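Local structure of phenylacetic acid degradation-related protein (Ralstonia eutropha JMP134, 2PIM) at residues V28-D33 / E40-A45; G99-R104 / G119-D124; N89-R94 / V128-A133. The protein probably hydrolyses the thioester bond of acyl-coenzyme A substrates, as a putative thioesterase of the hotdog-fold superfamily. One frame throughout, in Å; residues are numbered along the deposited sequence.

Interaction 1 of 3, residues V28-D33 / E40-A45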
loop_
_atom_site.group_PDB
_atom_site.type_symbol
_atom_site.label_atom_id
_atom_site.label_comp_id
_atom_site.label_asym_id
_atom_site.label_seq_id
_atom_site.Cartn_x
_atom_site.Cartn_y
_atom_site.Cartn_z
ATOM N N VAL A 28 -2.972 0.033 16.195
ATOM C CA VAL A 28 -3.136 0.488 17.593
ATOM C C VAL A 28 -1.953 1.345 17.935
ATOM O O VAL A 28 -0.806 0.853 18.002
ATOM C CB VAL A 28 -3.190 -0.676 18.626
ATOM C CG1 VAL A 28 -3.446 -0.146 20.002
ATOM C CG2 VAL A 28 -4.254 -1.688 18.266
ATOM N N ILE A 29 -2.246 2.618 18.191
ATOM C CA ILE A 29 -1.229 3.611 18.496
ATOM C C ILE A 29 -0.633 3.282 19.848
ATOM O O ILE A 29 -1.345 3.161 20.834
ATOM C CB ILE A 29 -1.834 5.020 18.595
ATOM C CG1 ILE A 29 -2.537 5.435 17.295
ATOM C CG2 ILE A 29 -0.773 6.025 19.008
ATOM C CD1 ILE A 29 -1.665 5.673 16.203
ATOM N N ARG A 30 0.684 3.153 19.907
ATOM C CA ARG A 30 1.336 2.819 21.156
ATOM C C ARG A 30 2.102 4.003 21.770
ATOM O O ARG A 30 2.333 3.986 22.940
ATOM C CB ARG A 30 2.276 1.621 20.948
ATOM C CG ARG A 30 1.595 0.381 20.422
ATOM C CD ARG A 30 0.442 -0.072 21.332
ATOM N NE ARG A 30 0.893 -0.393 22.685
ATOM C CZ ARG A 30 1.418 -1.563 23.048
ATOM N NH1 ARG A 30 1.560 -2.529 22.159
ATOM N NH2 ARG A 30 1.755 -1.785 24.318
ATOM N N ALA A 31 2.486 5.015 20.996
ATOM C CA ALA A 31 3.323 6.099 21.502
ATOM C C ALA A 31 3.240 7.303 20.607
ATOM O O ALA A 31 3.122 7.169 19.385
ATOM C CB ALA A 31 4.775 5.647 21.616
ATOM N N VAL A 32 3.254 8.482 21.216
ATOM C CA VAL A 32 3.324 9.733 20.464
ATOM C C VAL A 32 4.244 10.686 21.193
ATOM O O VAL A 32 4.280 10.718 22.418
ATOM C CB VAL A 32 1.961 10.452 20.318
ATOM C CG1 VAL A 32 1.972 11.335 19.072
ATOM C CG2 VAL A 32 0.826 9.474 20.234
ATOM N N ASP A 33 4.998 11.460 20.435
ATOM C CA ASP A 33 5.848 12.481 21.005
ATOM C C ASP A 33 5.827 13.630 20.022
ATOM O O ASP A 33 6.516 13.616 19.008
ATOM C CB ASP A 33 7.257 11.929 21.199
ATOM C CG ASP A 33 8.124 12.788 22.124
ATOM O OD1 ASP A 33 7.935 14.022 22.243
ATOM O OD2 ASP A 33 9.043 12.198 22.716
ATOM N N GLU A 40 4.343 5.841 17.175
ATOM C CA GLU A 40 4.533 4.411 17.071
ATOM C C GLU A 40 3.143 3.760 17.055
ATOM O O GLU A 40 2.254 4.197 17.779
ATOM C CB GLU A 40 5.338 3.976 18.277
ATOM C CG GLU A 40 6.081 2.673 18.162
ATOM C CD GLU A 40 7.353 2.632 19.063
ATOM O OE1 GLU A 40 8.416 3.196 18.719
ATOM O OE2 GLU A 40 7.275 2.028 20.132
ATOM N N SER A 41 2.944 2.790 16.170
ATOM C CA SER A 41 1.705 2.041 16.105
ATOM C C SER A 41 1.982 0.550 15.846
ATOM O O SER A 41 2.913 0.180 15.120
ATOM C CB SER A 41 0.794 2.624 15.009
ATOM O OG SER A 41 -0.462 1.949 14.926
ATOM N N ASP A 42 1.167 -0.299 16.449
ATOM C CA ASP A 42 1.133 -1.705 16.094
ATOM C C ASP A 42 0.245 -1.920 14.872
ATOM O O ASP A 42 -0.664 -1.139 14.646
ATOM C CB ASP A 42 0.545 -2.517 17.238
ATOM C CG ASP A 42 1.453 -2.583 18.426
ATOM O OD1 ASP A 42 2.679 -2.577 18.221
ATOM O OD2 ASP A 42 0.932 -2.658 19.557
ATOM N N TYR A 43 0.516 -2.984 14.124
ATOM C CA TYR A 43 -0.312 -3.430 13.021
ATOM C C TYR A 43 -0.358 -4.968 13.086
ATOM O O TYR A 43 0.522 -5.601 13.697
ATOM C CB TYR A 43 0.225 -2.898 11.645
ATOM C CG TYR A 43 0.160 -1.381 11.570
ATOM C CD1 TYR A 43 -1.038 -0.730 11.319
ATOM C CD2 TYR A 43 1.276 -0.607 11.832
ATOM C CE1 TYR A 43 -1.117 0.641 11.294
ATOM C CE2 TYR A 43 1.205 0.770 11.836
ATOM C CZ TYR A 43 0.008 1.393 11.591
ATOM O OH TYR A 43 -0.056 2.772 11.634
ATOM N N VAL A 44 -1.403 -5.561 12.497
ATOM C CA VAL A 44 -1.520 -7.021 12.412
ATOM C C VAL A 44 -1.684 -7.362 10.926
ATOM O O VAL A 44 -2.561 -6.818 10.253
ATOM C CB VAL A 44 -2.714 -7.586 13.219
ATOM C CG1 VAL A 44 -2.877 -9.085 12.981
ATOM C CG2 VAL A 44 -2.553 -7.329 14.710
ATOM N N ALA A 45 -0.798 -8.225 10.418
ATOM C CA ALA A 45 -0.953 -8.785 9.090
ATOM C C ALA A 45 -1.758 -10.087 9.260
ATOM O O ALA A 45 -1.376 -10.953 10.039
ATOM C CB ALA A 45 0.415 -9.035 8.453
#

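Interaction 2 of 3, residues G99-R104 / G119-D124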
loop_
_atom_site.group_PDB
_atom_site.type_symbol
_atom_site.label_atom_id
_atom_site.label_comp_id
_atom_site.label_asym_id
_atom_site.label_seq_id
_atom_site.Cartn_x
_atom_site.Cartn_y
_atom_site.Cartn_z
ATOM N N GLY A 99 1.050 -11.881 11.486
ATOM C CA GLY A 99 1.284 -11.594 12.893
ATOM C C GLY A 99 1.460 -10.104 13.110
ATOM O O GLY A 99 1.175 -9.300 12.223
ATOM N N LEU A 100 1.900 -9.744 14.307
ATOM C CA LEU A 100 2.131 -8.357 14.691
ATOM C C LEU A 100 3.330 -7.727 13.962
ATOM O O LEU A 100 4.321 -8.391 13.686
ATOM C CB LEU A 100 2.390 -8.265 16.186
ATOM C CG LEU A 100 1.259 -8.011 17.166
ATOM C CD1 LEU A 100 1.792 -8.280 18.568
ATOM C CD2 LEU A 100 0.762 -6.586 17.031
ATOM N N LEU A 101 3.211 -6.432 13.685
ATOM C CA LEU A 101 4.316 -5.578 13.241
ATOM C C LEU A 101 4.233 -4.297 14.019
ATOM O O LEU A 101 3.189 -3.948 14.549
ATOM C CB LEU A 101 4.256 -5.238 11.734
ATOM C CG LEU A 101 4.303 -6.425 10.740
ATOM C CD1 LEU A 101 2.928 -6.928 10.343
ATOM C CD2 LEU A 101 5.072 -6.053 9.517
ATOM N N ARG A 102 5.353 -3.603 14.063
ATOM C CA ARG A 102 5.508 -2.347 14.759
ATOM C C ARG A 102 5.893 -1.286 13.731
ATOM O O ARG A 102 6.960 -1.391 13.105
ATOM C CB ARG A 102 6.655 -2.495 15.753
ATOM C CG ARG A 102 7.124 -1.224 16.432
ATOM C CD ARG A 102 5.982 -0.474 17.016
ATOM N NE ARG A 102 5.255 -1.301 17.989
ATOM C CZ ARG A 102 5.343 -1.196 19.317
ATOM N NH1 ARG A 102 6.074 -0.268 19.910
ATOM N NH2 ARG A 102 4.668 -2.012 20.063
ATOM N N GLY A 103 5.045 -0.269 13.601
ATOM C CA GLY A 103 5.306 0.860 12.739
ATOM C C GLY A 103 5.807 2.038 13.527
ATOM O O GLY A 103 5.229 2.391 14.562
ATOM N N ARG A 104 6.868 2.663 13.036
ATOM C CA ARG A 104 7.433 3.886 13.685
ATOM C C ARG A 104 7.525 5.028 12.656
ATOM O O ARG A 104 7.993 4.819 11.549
ATOM C CB ARG A 104 8.804 3.586 14.314
ATOM C CG ARG A 104 8.711 2.588 15.464
ATOM C CD ARG A 104 10.011 2.383 16.301
ATOM N NE ARG A 104 9.865 1.254 17.263
ATOM C CZ ARG A 104 10.102 -0.057 17.017
ATOM N NH1 ARG A 104 10.560 -0.498 15.860
ATOM N NH2 ARG A 104 9.911 -0.952 17.967
ATOM N N GLY A 119 8.782 6.521 7.704
ATOM C CA GLY A 119 8.178 5.436 8.420
ATOM C C GLY A 119 9.066 4.208 8.291
ATOM O O GLY A 119 9.738 4.057 7.291
ATOM N N GLU A 120 9.088 3.375 9.339
ATOM C CA GLU A 120 9.793 2.087 9.348
ATOM C C GLU A 120 8.831 1.053 9.909
ATOM O O GLU A 120 8.029 1.355 10.780
ATOM C CB GLU A 120 11.027 2.193 10.206
ATOM C CG GLU A 120 12.008 3.223 9.636
ATOM C CD GLU A 120 13.191 3.568 10.549
ATOM O OE1 GLU A 120 13.175 3.129 11.738
ATOM O OE2 GLU A 120 14.126 4.276 10.047
ATOM N N LEU A 121 8.862 -0.143 9.351
ATOM C CA LEU A 121 8.002 -1.219 9.804
ATOM C C LEU A 121 8.919 -2.382 10.163
ATOM O O LEU A 121 9.751 -2.814 9.333
ATOM C CB LEU A 121 7.035 -1.599 8.686
ATOM C CG LEU A 121 5.691 -2.217 8.953
ATOM C CD1 LEU A 121 4.762 -1.389 9.876
ATOM C CD2 LEU A 121 5.042 -2.439 7.596
ATOM N N SER A 122 8.762 -2.856 11.403
ATOM C CA SER A 122 9.489 -3.993 11.927
ATOM C C SER A 122 8.585 -5.140 12.325
ATOM O O SER A 122 7.427 -4.946 12.721
ATOM C CB SER A 122 10.287 -3.610 13.189
ATOM O OG SER A 122 11.256 -2.660 12.840
ATOM N N GLN A 123 9.181 -6.329 12.248
ATOM C CA GLN A 123 8.614 -7.556 12.738
ATOM C C GLN A 123 9.771 -8.415 13.254
ATOM O O GLN A 123 10.795 -8.560 12.575
ATOM C CB GLN A 123 7.898 -8.289 11.621
ATOM C CG GLN A 123 7.118 -9.461 12.134
ATOM C CD GLN A 123 6.286 -10.106 11.066
ATOM O OE1 GLN A 123 6.823 -10.665 10.102
ATOM N NE2 GLN A 123 4.968 -10.050 11.227
ATOM N N ASP A 124 9.583 -8.975 14.448
ATOM C CA ASP A 124 10.563 -9.802 15.156
ATOM C C ASP A 124 11.938 -9.151 15.253
ATOM O O ASP A 124 12.982 -9.818 15.140
ATOM C CB ASP A 124 10.651 -11.213 14.546
ATOM C CG ASP A 124 9.304 -11.964 14.560
ATOM O OD1 ASP A 124 8.409 -11.646 15.390
ATOM O OD2 ASP A 124 9.141 -12.883 13.718
HETATM O O HOH W 1 6.715 -8.873 15.714
HETATM O O HOH W 2 9.802 0.205 13.302
#

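Interaction 3 of 3, residues N89-R94 / V128-A133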
loop_
_atom_site.group_PDB
_atom_site.type_symbol
_atom_site.label_atom_id
_atom_site.label_comp_id
_atom_site.label_asym_id
_atom_site.label_seq_id
_atom_site.Cartn_x
_atom_site.Cartn_y
_atom_site.Cartn_z
ATOM N N ASN A 89 6.818 6.629 -0.994
ATOM C CA ASN A 89 7.794 5.772 -1.603
ATOM C C ASN A 89 8.088 4.672 -0.619
ATOM O O ASN A 89 8.456 4.953 0.520
ATOM C CB ASN A 89 9.087 6.533 -1.967
ATOM C CG ASN A 89 10.110 5.632 -2.680
ATOM O OD1 ASN A 89 10.982 5.070 -2.043
ATOM N ND2 ASN A 89 9.978 5.483 -3.990
ATOM N N LEU A 90 7.947 3.433 -1.070
ATOM C CA LEU A 90 8.046 2.255 -0.224
ATOM C C LEU A 90 9.230 1.423 -0.657
ATOM O O LEU A 90 9.408 1.213 -1.826
ATOM C CB LEU A 90 6.807 1.372 -0.404
ATOM C CG LEU A 90 5.491 2.055 -0.083
ATOM C CD1 LEU A 90 4.341 1.117 -0.492
ATOM C CD2 LEU A 90 5.387 2.480 1.378
ATOM N N SER A 91 10.029 0.981 0.311
ATOM C CA SER A 91 11.159 0.126 0.082
ATOM C C SER A 91 10.883 -1.097 0.916
ATOM O O SER A 91 10.551 -0.992 2.120
ATOM C CB SER A 91 12.490 0.785 0.523
ATOM O OG SER A 91 12.745 1.992 -0.171
ATOM N N PHE A 92 11.058 -2.243 0.270
ATOM C CA PHE A 92 10.784 -3.543 0.833
ATOM C C PHE A 92 12.113 -4.238 1.020
ATOM O O PHE A 92 12.802 -4.491 0.057
ATOM C CB PHE A 92 9.896 -4.368 -0.120
ATOM C CG PHE A 92 8.612 -3.677 -0.473
ATOM C CD1 PHE A 92 7.695 -3.377 0.515
ATOM C CD2 PHE A 92 8.334 -3.294 -1.780
ATOM C CE1 PHE A 92 6.532 -2.701 0.226
ATOM C CE2 PHE A 92 7.140 -2.631 -2.082
ATOM C CZ PHE A 92 6.250 -2.325 -1.070
ATOM N N LEU A 93 12.423 -4.549 2.270
ATOM C CA LEU A 93 13.750 -4.841 2.712
ATOM C C LEU A 93 13.862 -6.313 3.025
ATOM O O LEU A 93 14.825 -6.964 2.612
ATOM C CB LEU A 93 14.011 -4.013 3.969
ATOM C CG LEU A 93 14.770 -2.670 3.872
ATOM C CD1 LEU A 93 14.345 -1.795 2.764
ATOM C CD2 LEU A 93 14.670 -1.922 5.183
ATOM N N ARG A 94 12.888 -6.810 3.802
ATOM C CA ARG A 94 12.811 -8.200 4.244
ATOM C C ARG A 94 11.376 -8.681 4.252
ATOM O O ARG A 94 10.466 -7.889 4.487
ATOM C CB ARG A 94 13.330 -8.362 5.676
ATOM C CG ARG A 94 14.705 -7.852 5.887
ATOM C CD ARG A 94 15.139 -7.972 7.332
ATOM N NE ARG A 94 16.577 -7.712 7.422
ATOM C CZ ARG A 94 17.136 -6.504 7.486
ATOM N NH1 ARG A 94 16.397 -5.397 7.499
ATOM N NH2 ARG A 94 18.460 -6.400 7.547
ATOM N N VAL A 128 11.289 -4.632 8.095
ATOM C CA VAL A 128 10.804 -5.291 6.886
ATOM C C VAL A 128 10.608 -4.316 5.706
ATOM O O VAL A 128 10.793 -4.698 4.531
ATOM C CB VAL A 128 9.567 -6.148 7.176
ATOM C CG1 VAL A 128 9.941 -7.266 8.162
ATOM C CG2 VAL A 128 8.423 -5.350 7.729
ATOM N N ALA A 129 10.237 -3.075 6.008
ATOM C CA ALA A 129 9.976 -2.117 4.987
ATOM C C ALA A 129 10.143 -0.715 5.542
ATOM O O ALA A 129 9.957 -0.496 6.744
ATOM C CB ALA A 129 8.560 -2.301 4.442
ATOM N N THR A 130 10.513 0.217 4.665
ATOM C CA THR A 130 10.531 1.635 5.007
ATOM C C THR A 130 9.705 2.461 4.039
ATOM O O THR A 130 9.399 2.015 2.931
ATOM C CB THR A 130 11.974 2.175 5.049
ATOM O OG1 THR A 130 12.582 1.973 3.804
ATOM C CG2 THR A 130 12.798 1.447 6.071
ATOM N N ALA A 131 9.421 3.689 4.449
ATOM C CA ALA A 131 8.717 4.643 3.645
ATOM C C ALA A 131 9.184 6.088 3.823
ATOM O O ALA A 131 9.657 6.495 4.887
ATOM C CB ALA A 131 7.251 4.606 3.958
ATOM N N THR A 132 8.943 6.865 2.769
ATOM C CA THR A 132 9.001 8.300 2.785
ATOM C C THR A 132 7.663 8.811 2.278
ATOM O O THR A 132 7.240 8.456 1.176
ATOM C CB THR A 132 10.159 8.755 1.820
ATOM O OG1 THR A 132 11.415 8.406 2.420
ATOM C CG2 THR A 132 10.111 10.244 1.569
ATOM N N ALA A 133 7.019 9.650 3.057
ATOM C CA ALA A 133 5.756 10.272 2.695
ATOM C C ALA A 133 5.931 11.755 2.547
ATOM O O ALA A 133 6.568 12.393 3.381
ATOM C CB ALA A 133 4.727 10.026 3.775
#

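Interaction 1 of 3, residues V28-D33 / E40-A45
Strands 28-33 and 38-45 form a beta hairpin with a classic beta bulge, at one end of the curled antiparallel sheet of a hotdog fold. Backbone hydrogen bonds set the register. Val28 and Asp42 form a hydrogen-bonded pair, the bond from Asp42 N to Val28 O measuring 2.8 Å and its partner running from Val28 N to Asp42 O. Ile29 lies across from Ser41 as a non-hydrogen-bonded pair. Then the register slips by one: Arg30 and Ala31 both face Glu40, whose O accepts from Arg30 N at 2.8 Å and takes a weak, longer bond from Ala31 N. Glu40 N returns to Ala31 O at 2.9 Å.

Apolar contact is modest. On the face of Ala31 and Glu40 the two CB atoms meet at 3.8 Å; on the other, Ile29 CD1 comes within 4.1 Å of Ser41 CB, while the Ile29 side chain also packs on Met11 and Leu12 of helix 7-12.

The bulge turns the Arg30 side chain toward the neighbouring strand, and charge does the rest. Its chain folds back through bends at chi2 and chi3 (-57° and -60°), so that CG and CD lie against the Asp42 carboxylate. The other oxygen, Asp42 OD1, pairs with Arg102 on strand 99-107. The salt bridge itself is nearly straight: Arg30 NH1 reaches Asp42 OD2 at 2.7 Å, on the syn lone pair and in the guanidinium plane, with the two planar groups turned 71° apart.

Interaction 2 of 3, residues G99-R104 / G119-D124
Strands 99-107 and 114-123 run antiparallel in the hotdog sheet, whose inner face packs on helix 58-75. Four backbone bonds hold the ladder: Arg102 and Ser122 exchange a pair, Arg104 and Glu120 another; the shortest of the four, Arg102 N to Ser122 O, is 2.8 Å and lies in the carbonyl plane. Gly103 sits between them opposite Leu121, without a side chain, so Leu121 CD1 can settle on Gly103 CA at 3.7 Å. Beside it Leu101 CD2 crosses obliquely to Leu121 CG at 3.9 Å, and both leucines rest on Leu61 of the helix.

Gln123 is the side chain to follow. Its CB starts beside Leu101 CG and Leu100 O. CG, anti to the backbone N (chi1 -171°), comes to 3.4 Å from Leu100 O, and the extended chain carries CD along the same carbonyl. At the tip NE2 donates to Leu100 O at 3.0 Å, the acceptor lying in the amide plane although the donor stands well above the carbonyl plane. NE2 also lies against Leu101 CG, while OE1 takes the amide of Gln97, so the carboxamide is held at both ends. A side chain thus supplies the bond beyond the last backbone pair, and a water bridges the same Leu100 O to Asp124 N.

On the opposite face, Arg102 and Arg104 share Glu40 of strand 38-45; Arg104 NE and Arg102 NH1 each bind one of its oxygens. One face of the Arg104 guanidinium is met by Arg102 CG, 3.1 Å above the plane, over its centre. Ser122 OG lies at its edge; a water 3.2 Å from Ser122 OG donates to Arg102 O and takes a weak bond from Arg104 NH1.

Interaction 3 of 3, residues N89-R94 / V128-A133
Backbone hydrogen bonds dominate the junction of segments 89-94 and 128-133. Asn89 with Thr132 and Ser91 with Thr130 are hydrogen-bonded pairs, each with two N-H...O bonds in the carbonyl planes; Thr130 N to Ser91 O is 2.8 Å. Where strand 84-92 ends, Val128 O takes two donors, Leu93 N at 2.8 Å and Arg94 N at 3.1 Å, both above its carbonyl plane.

Apolar contacts follow on the face turned to helix 58-75. Leu90 CD2 meets Ala131 CB at 3.8 Å, and the Phe92 ring brings CD1 to 4.2 Å from Ala129 CB; the small alanines leave Leu65 of the helix touching Leu90, Ala129 and Ala131 alike. On the other face Ser91 CB comes to 3.5 Å from Thr130 OG1, and the Leu93 and Thr130 side chains cross at about a right angle, Leu93 CD2 meeting Thr130 CG2 at 4.0 Å.

The Asn89 side chain reaches across the dimer interface: OD1 accepts from Asn87 ND2 of the second subunit. Strand 84-92 has strand 126-136 on one flank and, along Asn89-Ser91, a strand of the second subunit on the other, giving the continuous intersubunit sheet characteristic of hotdog-fold dimers.

How the interactions relate
From the N terminus, interaction 1 closes first, a short hairpin whose strands are finished before helix 58-75 begins. Strand 84-92 then enters, but its partner comes only much later, so interaction 3 closes a long loop. Within that loop lies interaction 2, which closes between strands 99-107 and 114-123. In the sheet the order differs: strand 38-45 borders strand 99-107, so interactions 1 and 2 touch, and strand 114-123 borders strand 126-136, so interactions 2 and 3 touch. Interactions 1 and 3 stay about 9 Å apart at their nearest atoms. Together they run from the N-terminal hairpin across the sheet to the edge that meets the second subunit.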